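Local coordinates for MdcC (Pseudomonas fluorescens, PDB 5VIT), which probably serves as the acyl carrier subunit of malonate decarboxylase, carrying acetyl and malonyl thioesters on a phosphoribosyl-dephospho-CoA prosthetic group during turnover, at residues Q45-F59 with I75-L89. Numbering follows the deposited sequence.
Sequences QTSVNGSASRWQHLF and IHDFGATPGVVRLRL
Ile-75 meets Gln-45 and Phe-59 with backbone and side chain: its O takes the N-H of Gln-45 N at 2.9 Å, while its CD1 lies at the edge of the Phe-59 ring, 3.9 Å from CZ. On the opposite sheet face, His-76 and Gln-45 point the same way, OE1 near the imidazole edge; His-76 ND1 is hydrogen-bonded to Glu-29 OE1. Asp-77 ties the ends of the two parallel strands together through backbone and side chain. Its N reaches Gln-45 O almost straight, at 2.7 Å, and its O accepts from Ser-47 N. With CG anti to the backbone N (chi1 168°), the carboxylate lies beside Thr-46, whose OG1 donates to Asp-77 OD2 on the anti side at 2.6 Å. Gly-79 N grips the same oxygen from above the carboxylate plane, an Asx turn, while Ala-80 N binds OD1 on the syn side. Three donors thus hold this buried group, and the Trp-55 ring abuts it edge-on, Trp-55 CZ2 3.8 Å from Asp-77 CG. Were the residue an alanine, Thr-46 OG1 and the two loop N-H groups would probably lose their acceptor, freeing the turn to shift. Within the turn, Gly-79 CA meets Val-48 CG2 at 3.8 Å. In the following helix, Pro-82 packs its ring against Arg-54 and Leu-58. The Val-85 and Trp-55 side chains cross at about a right angle, Val-85 CG1 3.4 Å from Trp-55 CZ3. Val-85 also meets Leu-58. Arg-86 touches Leu-58 through CB, while its extended chain leads away to salt bridges with Glu-90 and Glu-466 of the MdcA chain. Leu-89 CD1 closes the row, 3.5 Å from Phe-59 CE2. Helix segments 52-59 and 82-89 cross at -43° over one sheet face; strand 39-46, helix 52-62 and strand 71-78 form a classic beta-alpha-beta unit.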
loop_
_atom_site.group_PDB
_atom_site.type_symbol
_atom_site.label_atom_id
_atom_site.label_comp_id
_atom_site.label_asym_id
_atom_site.label_seq_id
_atom_site.Cartn_x
_atom_site.Cartn_y
_atom_site.Cartn_z
ATOM N N GLN B 45 -11.263 14.653 -24.551
ATOM C CA GLN B 45 -12.600 14.544 -25.107
ATOM C C GLN B 45 -13.230 13.321 -24.478
ATOM O O GLN B 45 -12.674 12.215 -24.566
ATOM C CB GLN B 45 -12.555 14.424 -26.620
ATOM C CG GLN B 45 -13.307 15.503 -27.320
ATOM C CD GLN B 45 -12.959 15.585 -28.791
ATOM O OE1 GLN B 45 -12.132 14.821 -29.291
ATOM N NE2 GLN B 45 -13.585 16.527 -29.493
ATOM N N THR B 46 -14.366 13.513 -23.815
ATOM C CA THR B 46 -14.959 12.431 -23.037
ATOM C C THR B 46 -16.463 12.379 -23.279
ATOM O O THR B 46 -17.098 13.400 -23.485
ATOM C CB THR B 46 -14.641 12.581 -21.497
ATOM O OG1 THR B 46 -15.155 11.457 -20.774
ATOM C CG2 THR B 46 -15.256 13.862 -20.926
ATOM N N SER B 47 -17.013 11.174 -23.276
ATOM C CA SER B 47 -18.447 10.970 -23.415
ATOM C C SER B 47 -19.234 11.343 -22.159
ATOM O O SER B 47 -20.445 11.551 -22.218
ATOM C CB SER B 47 -18.722 9.507 -23.752
ATOM O OG SER B 47 -18.100 8.659 -22.802
ATOM N N VAL B 48 -18.542 11.382 -21.023
ATOM C CA VAL B 48 -19.156 11.661 -19.731
ATOM C C VAL B 48 -19.220 13.166 -19.427
ATOM O O VAL B 48 -18.186 13.821 -19.251
ATOM C CB VAL B 48 -18.386 10.983 -18.602
ATOM C CG1 VAL B 48 -19.173 11.088 -17.291
ATOM C CG2 VAL B 48 -18.090 9.531 -18.953
ATOM N N ASN B 49 -20.435 13.706 -19.361
ATOM C CA ASN B 49 -20.638 15.129 -19.099
ATOM C C ASN B 49 -20.433 15.471 -17.631
ATOM O O ASN B 49 -20.704 14.648 -16.762
ATOM C CB ASN B 49 -22.041 15.560 -19.526
ATOM C CG ASN B 49 -22.289 15.366 -21.006
ATOM O OD1 ASN B 49 -21.524 15.839 -21.850
ATOM N ND2 ASN B 49 -23.367 14.660 -21.331
ATOM N N GLY B 50 -19.954 16.687 -17.370
ATOM C CA GLY B 50 -19.774 17.180 -16.016
ATOM C C GLY B 50 -18.679 16.491 -15.216
ATOM O O GLY B 50 -18.756 16.399 -13.981
ATOM N N SER B 51 -17.642 16.011 -15.902
ATOM C CA SER B 51 -16.602 15.251 -15.214
ATOM C C SER B 51 -15.294 16.027 -15.122
ATOM O O SER B 51 -14.252 15.461 -14.777
ATOM C CB SER B 51 -16.369 13.902 -15.907
ATOM O OG SER B 51 -15.936 14.074 -17.244
ATOM N N ALA B 52 -15.351 17.326 -15.394
ATOM C CA ALA B 52 -14.140 18.137 -15.423
ATOM C C ALA B 52 -13.329 18.061 -14.124
ATOM O O ALA B 52 -12.108 17.897 -14.165
ATOM C CB ALA B 52 -14.490 19.591 -15.741
ATOM N N SER B 53 -13.987 18.163 -12.974
ATOM C CA SER B 53 -13.239 18.236 -11.717
ATOM C C SER B 53 -12.690 16.860 -11.344
ATOM O O SER B 53 -11.668 16.745 -10.663
ATOM C CB SER B 53 -14.112 18.790 -10.599
ATOM O OG SER B 53 -15.241 17.957 -10.440
ATOM N N ARG B 54 -13.372 15.820 -11.811
ATOM C CA ARG B 54 -12.862 14.463 -11.716
ATOM C C ARG B 54 -11.510 14.346 -12.456
ATOM O O ARG B 54 -10.526 13.884 -11.883
ATOM C CB ARG B 54 -13.895 13.478 -12.278
ATOM C CG ARG B 54 -13.426 12.044 -12.340
ATOM C CD ARG B 54 -14.416 11.161 -13.120
ATOM N NE ARG B 54 -15.461 10.582 -12.268
ATOM C CZ ARG B 54 -16.685 11.083 -12.107
ATOM N NH1 ARG B 54 -17.050 12.190 -12.754
ATOM N NH2 ARG B 54 -17.550 10.464 -11.305
ATOM N N TRP B 55 -11.464 14.793 -13.712
ATOM C CA TRP B 55 -10.233 14.737 -14.496
ATOM C C TRP B 55 -9.137 15.598 -13.851
ATOM O O TRP B 55 -7.960 15.231 -13.847
ATOM C CB TRP B 55 -10.490 15.181 -15.945
ATOM C CG TRP B 55 -11.199 14.142 -16.794
ATOM C CD1 TRP B 55 -12.542 14.053 -17.028
ATOM C CD2 TRP B 55 -10.602 13.037 -17.493
ATOM N NE1 TRP B 55 -12.817 12.978 -17.838
ATOM C CE2 TRP B 55 -11.644 12.336 -18.136
ATOM C CE3 TRP B 55 -9.293 12.578 -17.644
ATOM C CZ2 TRP B 55 -11.414 11.201 -18.912
ATOM C CZ3 TRP B 55 -9.065 11.457 -18.419
ATOM C CH2 TRP B 55 -10.117 10.782 -19.043
ATOM N N GLN B 56 -9.532 16.734 -13.289
ATOM C CA GLN B 56 -8.603 17.611 -12.578
ATOM C C GLN B 56 -7.932 16.888 -11.399
ATOM O O GLN B 56 -6.697 16.931 -11.219
ATOM C CB GLN B 56 -9.346 18.864 -12.082
ATOM C CG GLN B 56 -8.463 19.864 -11.375
ATOM C CD GLN B 56 -7.366 20.396 -12.274
ATOM O OE1 GLN B 56 -7.595 20.691 -13.454
ATOM N NE2 GLN B 56 -6.158 20.512 -11.723
ATOM N N HIS B 57 -8.747 16.228 -10.591
ATOM C CA HIS B 57 -8.225 15.481 -9.455
ATOM C C HIS B 57 -7.268 14.384 -9.882
ATOM O O HIS B 57 -6.202 14.224 -9.295
ATOM C CB HIS B 57 -9.369 14.876 -8.648
ATOM C CG HIS B 57 -10.164 15.892 -7.896
ATOM N ND1 HIS B 57 -11.541 15.920 -7.910
ATOM C CD2 HIS B 57 -9.770 16.921 -7.108
ATOM C CE1 HIS B 57 -11.963 16.921 -7.160
ATOM N NE2 HIS B 57 -10.908 17.544 -6.661
ATOM N N LEU B 58 -7.661 13.649 -10.916
ATOM C CA LEU B 58 -6.884 12.532 -11.441
ATOM C C LEU B 58 -5.456 12.974 -11.803
ATOM O O LEU B 58 -4.459 12.395 -11.330
ATOM C CB LEU B 58 -7.620 11.949 -12.655
ATOM C CG LEU B 58 -7.288 10.552 -13.167
ATOM C CD1 LEU B 58 -6.946 9.660 -12.024
ATOM C CD2 LEU B 58 -8.494 9.978 -13.884
ATOM N N PHE B 59 -5.366 14.030 -12.611
ATOM C CA PHE B 59 -4.078 14.591 -13.024
ATOM C C PHE B 59 -3.295 15.188 -11.853
ATOM O O PHE B 59 -2.067 15.101 -11.798
ATOM C CB PHE B 59 -4.293 15.671 -14.087
ATOM C CG PHE B 59 -4.869 15.154 -15.375
ATOM C CD1 PHE B 59 -5.856 15.861 -16.039
ATOM C CD2 PHE B 59 -4.405 13.982 -15.936
ATOM C CE1 PHE B 59 -6.375 15.400 -17.229
ATOM C CE2 PHE B 59 -4.929 13.517 -17.131
ATOM C CZ PHE B 59 -5.914 14.225 -17.773
ATOM N N ILE B 75 -6.376 13.015 -25.258
ATOM C CA ILE B 75 -7.132 11.900 -24.718
ATOM C C ILE B 75 -8.499 11.827 -25.376
ATOM O O ILE B 75 -9.176 12.849 -25.519
ATOM C CB ILE B 75 -7.288 12.027 -23.190
ATOM C CG1 ILE B 75 -5.942 11.808 -22.503
ATOM C CG2 ILE B 75 -8.334 11.053 -22.670
ATOM C CD1 ILE B 75 -5.961 12.113 -21.039
ATOM N N HIS B 76 -8.888 10.623 -25.798
ATOM C CA HIS B 76 -10.237 10.378 -26.299
ATOM C C HIS B 76 -10.838 9.291 -25.449
ATOM O O HIS B 76 -10.470 8.118 -25.573
ATOM C CB HIS B 76 -10.230 9.982 -27.788
ATOM C CG HIS B 76 -9.577 10.998 -28.677
ATOM N ND1 HIS B 76 -8.522 10.692 -29.513
ATOM C CD2 HIS B 76 -9.829 12.320 -28.857
ATOM C CE1 HIS B 76 -8.152 11.778 -30.168
ATOM N NE2 HIS B 76 -8.922 12.782 -29.782
ATOM N N ASP B 77 -11.749 9.694 -24.569
ATOM C CA ASP B 77 -12.344 8.797 -23.597
ATOM C C ASP B 77 -13.820 8.485 -23.851
ATOM O O ASP B 77 -14.642 9.382 -24.046
ATOM C CB ASP B 77 -12.205 9.376 -22.186
ATOM C CG ASP B 77 -13.053 8.631 -21.188
ATOM O OD1 ASP B 77 -12.605 7.565 -20.741
ATOM O OD2 ASP B 77 -14.178 9.080 -20.871
ATOM N N PHE B 78 -14.143 7.197 -23.812
ATOM C CA PHE B 78 -15.514 6.707 -23.956
ATOM C C PHE B 78 -15.950 6.091 -22.612
ATOM O O PHE B 78 -16.344 4.924 -22.537
ATOM C CB PHE B 78 -15.585 5.683 -25.111
ATOM C CG PHE B 78 -16.979 5.345 -25.587
ATOM C CD1 PHE B 78 -18.114 5.873 -24.973
ATOM C CD2 PHE B 78 -17.148 4.476 -26.668
ATOM C CE1 PHE B 78 -19.389 5.548 -25.424
ATOM C CE2 PHE B 78 -18.422 4.134 -27.121
ATOM C CZ PHE B 78 -19.546 4.676 -26.501
ATOM N N GLY B 79 -15.843 6.871 -21.545
ATOM C CA GLY B 79 -16.378 6.452 -20.253
ATOM C C GLY B 79 -15.570 5.456 -19.433
ATOM O O GLY B 79 -16.130 4.658 -18.683
ATOM N N ALA B 80 -14.249 5.496 -19.567
ATOM C CA ALA B 80 -13.389 4.679 -18.738
ATOM C C ALA B 80 -13.533 5.083 -17.259
ATOM O O ALA B 80 -13.789 6.244 -16.966
ATOM C CB ALA B 80 -11.951 4.810 -19.192
ATOM N N THR B 81 -13.382 4.129 -16.337
ATOM C CA THR B 81 -13.293 4.475 -14.922
ATOM C C THR B 81 -11.984 5.234 -14.676
ATOM O O THR B 81 -11.036 5.101 -15.449
ATOM C CB THR B 81 -13.328 3.232 -14.028
ATOM O OG1 THR B 81 -12.237 2.368 -14.385
ATOM C CG2 THR B 81 -14.651 2.496 -14.184
ATOM N N PRO B 82 -11.923 6.029 -13.596
ATOM C CA PRO B 82 -10.684 6.723 -13.225
ATOM C C PRO B 82 -9.531 5.757 -13.044
ATOM O O PRO B 82 -8.386 6.091 -13.357
ATOM C CB PRO B 82 -11.048 7.389 -11.901
ATOM C CG PRO B 82 -12.489 7.680 -12.054
ATOM C CD PRO B 82 -13.052 6.463 -12.757
ATOM N N GLY B 83 -9.842 4.562 -12.544
ATOM C CA GLY B 83 -8.863 3.499 -12.440
ATOM C C GLY B 83 -8.262 3.098 -13.775
ATOM O O GLY B 83 -7.037 3.007 -13.905
ATOM N N VAL B 84 -9.113 2.855 -14.770
ATOM C CA VAL B 84 -8.627 2.532 -16.113
ATOM C C VAL B 84 -7.850 3.714 -16.704
ATOM O O VAL B 84 -6.781 3.526 -17.279
ATOM C CB VAL B 84 -9.782 2.138 -17.065
ATOM C CG1 VAL B 84 -9.290 2.026 -18.524
ATOM C CG2 VAL B 84 -10.426 0.826 -16.606
ATOM N N VAL B 85 -8.389 4.926 -16.543
ATOM C CA VAL B 85 -7.729 6.136 -17.034
ATOM C C VAL B 85 -6.308 6.271 -16.456
ATOM O O VAL B 85 -5.336 6.433 -17.197
ATOM C CB VAL B 85 -8.530 7.421 -16.685
ATOM C CG1 VAL B 85 -7.748 8.643 -17.096
ATOM C CG2 VAL B 85 -9.909 7.416 -17.339
ATOM N N ARG B 86 -6.196 6.193 -15.134
ATOM C CA ARG B 86 -4.891 6.283 -14.484
ATOM C C ARG B 86 -3.898 5.245 -15.025
ATOM O O ARG B 86 -2.767 5.581 -15.368
ATOM C CB ARG B 86 -5.026 6.123 -12.970
ATOM C CG ARG B 86 -3.668 6.074 -12.308
ATOM C CD ARG B 86 -3.712 6.057 -10.796
ATOM N NE ARG B 86 -2.352 5.884 -10.302
ATOM C CZ ARG B 86 -2.030 5.661 -9.033
ATOM N NH1 ARG B 86 -2.975 5.563 -8.099
ATOM N NH2 ARG B 86 -0.756 5.524 -8.703
ATOM N N LEU B 87 -4.340 3.989 -15.115
ATOM C CA LEU B 87 -3.483 2.902 -15.583
ATOM C C LEU B 87 -2.947 3.143 -17.003
ATOM O O LEU B 87 -1.765 2.942 -17.272
ATOM C CB LEU B 87 -4.246 1.581 -15.524
ATOM C CG LEU B 87 -3.413 0.306 -15.606
ATOM C CD1 LEU B 87 -2.353 0.280 -14.495
ATOM C CD2 LEU B 87 -4.323 -0.912 -15.518
ATOM N N ARG B 88 -3.820 3.579 -17.904
ATOM C CA ARG B 88 -3.412 3.893 -19.271
ATOM C C ARG B 88 -2.463 5.070 -19.399
ATOM O O ARG B 88 -1.545 5.042 -20.218
ATOM C CB ARG B 88 -4.633 4.165 -20.123
ATOM C CG ARG B 88 -5.261 2.882 -20.517
ATOM C CD ARG B 88 -6.021 3.065 -21.763
ATOM N NE ARG B 88 -5.858 1.933 -22.651
ATOM C CZ ARG B 88 -6.411 0.747 -22.468
ATOM N NH1 ARG B 88 -7.151 0.524 -21.388
ATOM N NH2 ARG B 88 -6.215 -0.217 -23.370
ATOM N N LEU B 89 -2.704 6.103 -18.597
ATOM C CA LEU B 89 -1.838 7.263 -18.586
ATOM C C LEU B 89 -0.451 6.841 -18.137
ATOM O O LEU B 89 0.551 7.314 -18.678
ATOM C CB LEU B 89 -2.408 8.355 -17.683
ATOM C CG LEU B 89 -3.409 9.277 -18.372
ATOM C CD1 LEU B 89 -4.237 10.044 -17.365
ATOM C CD2 LEU B 89 -2.627 10.228 -19.252
#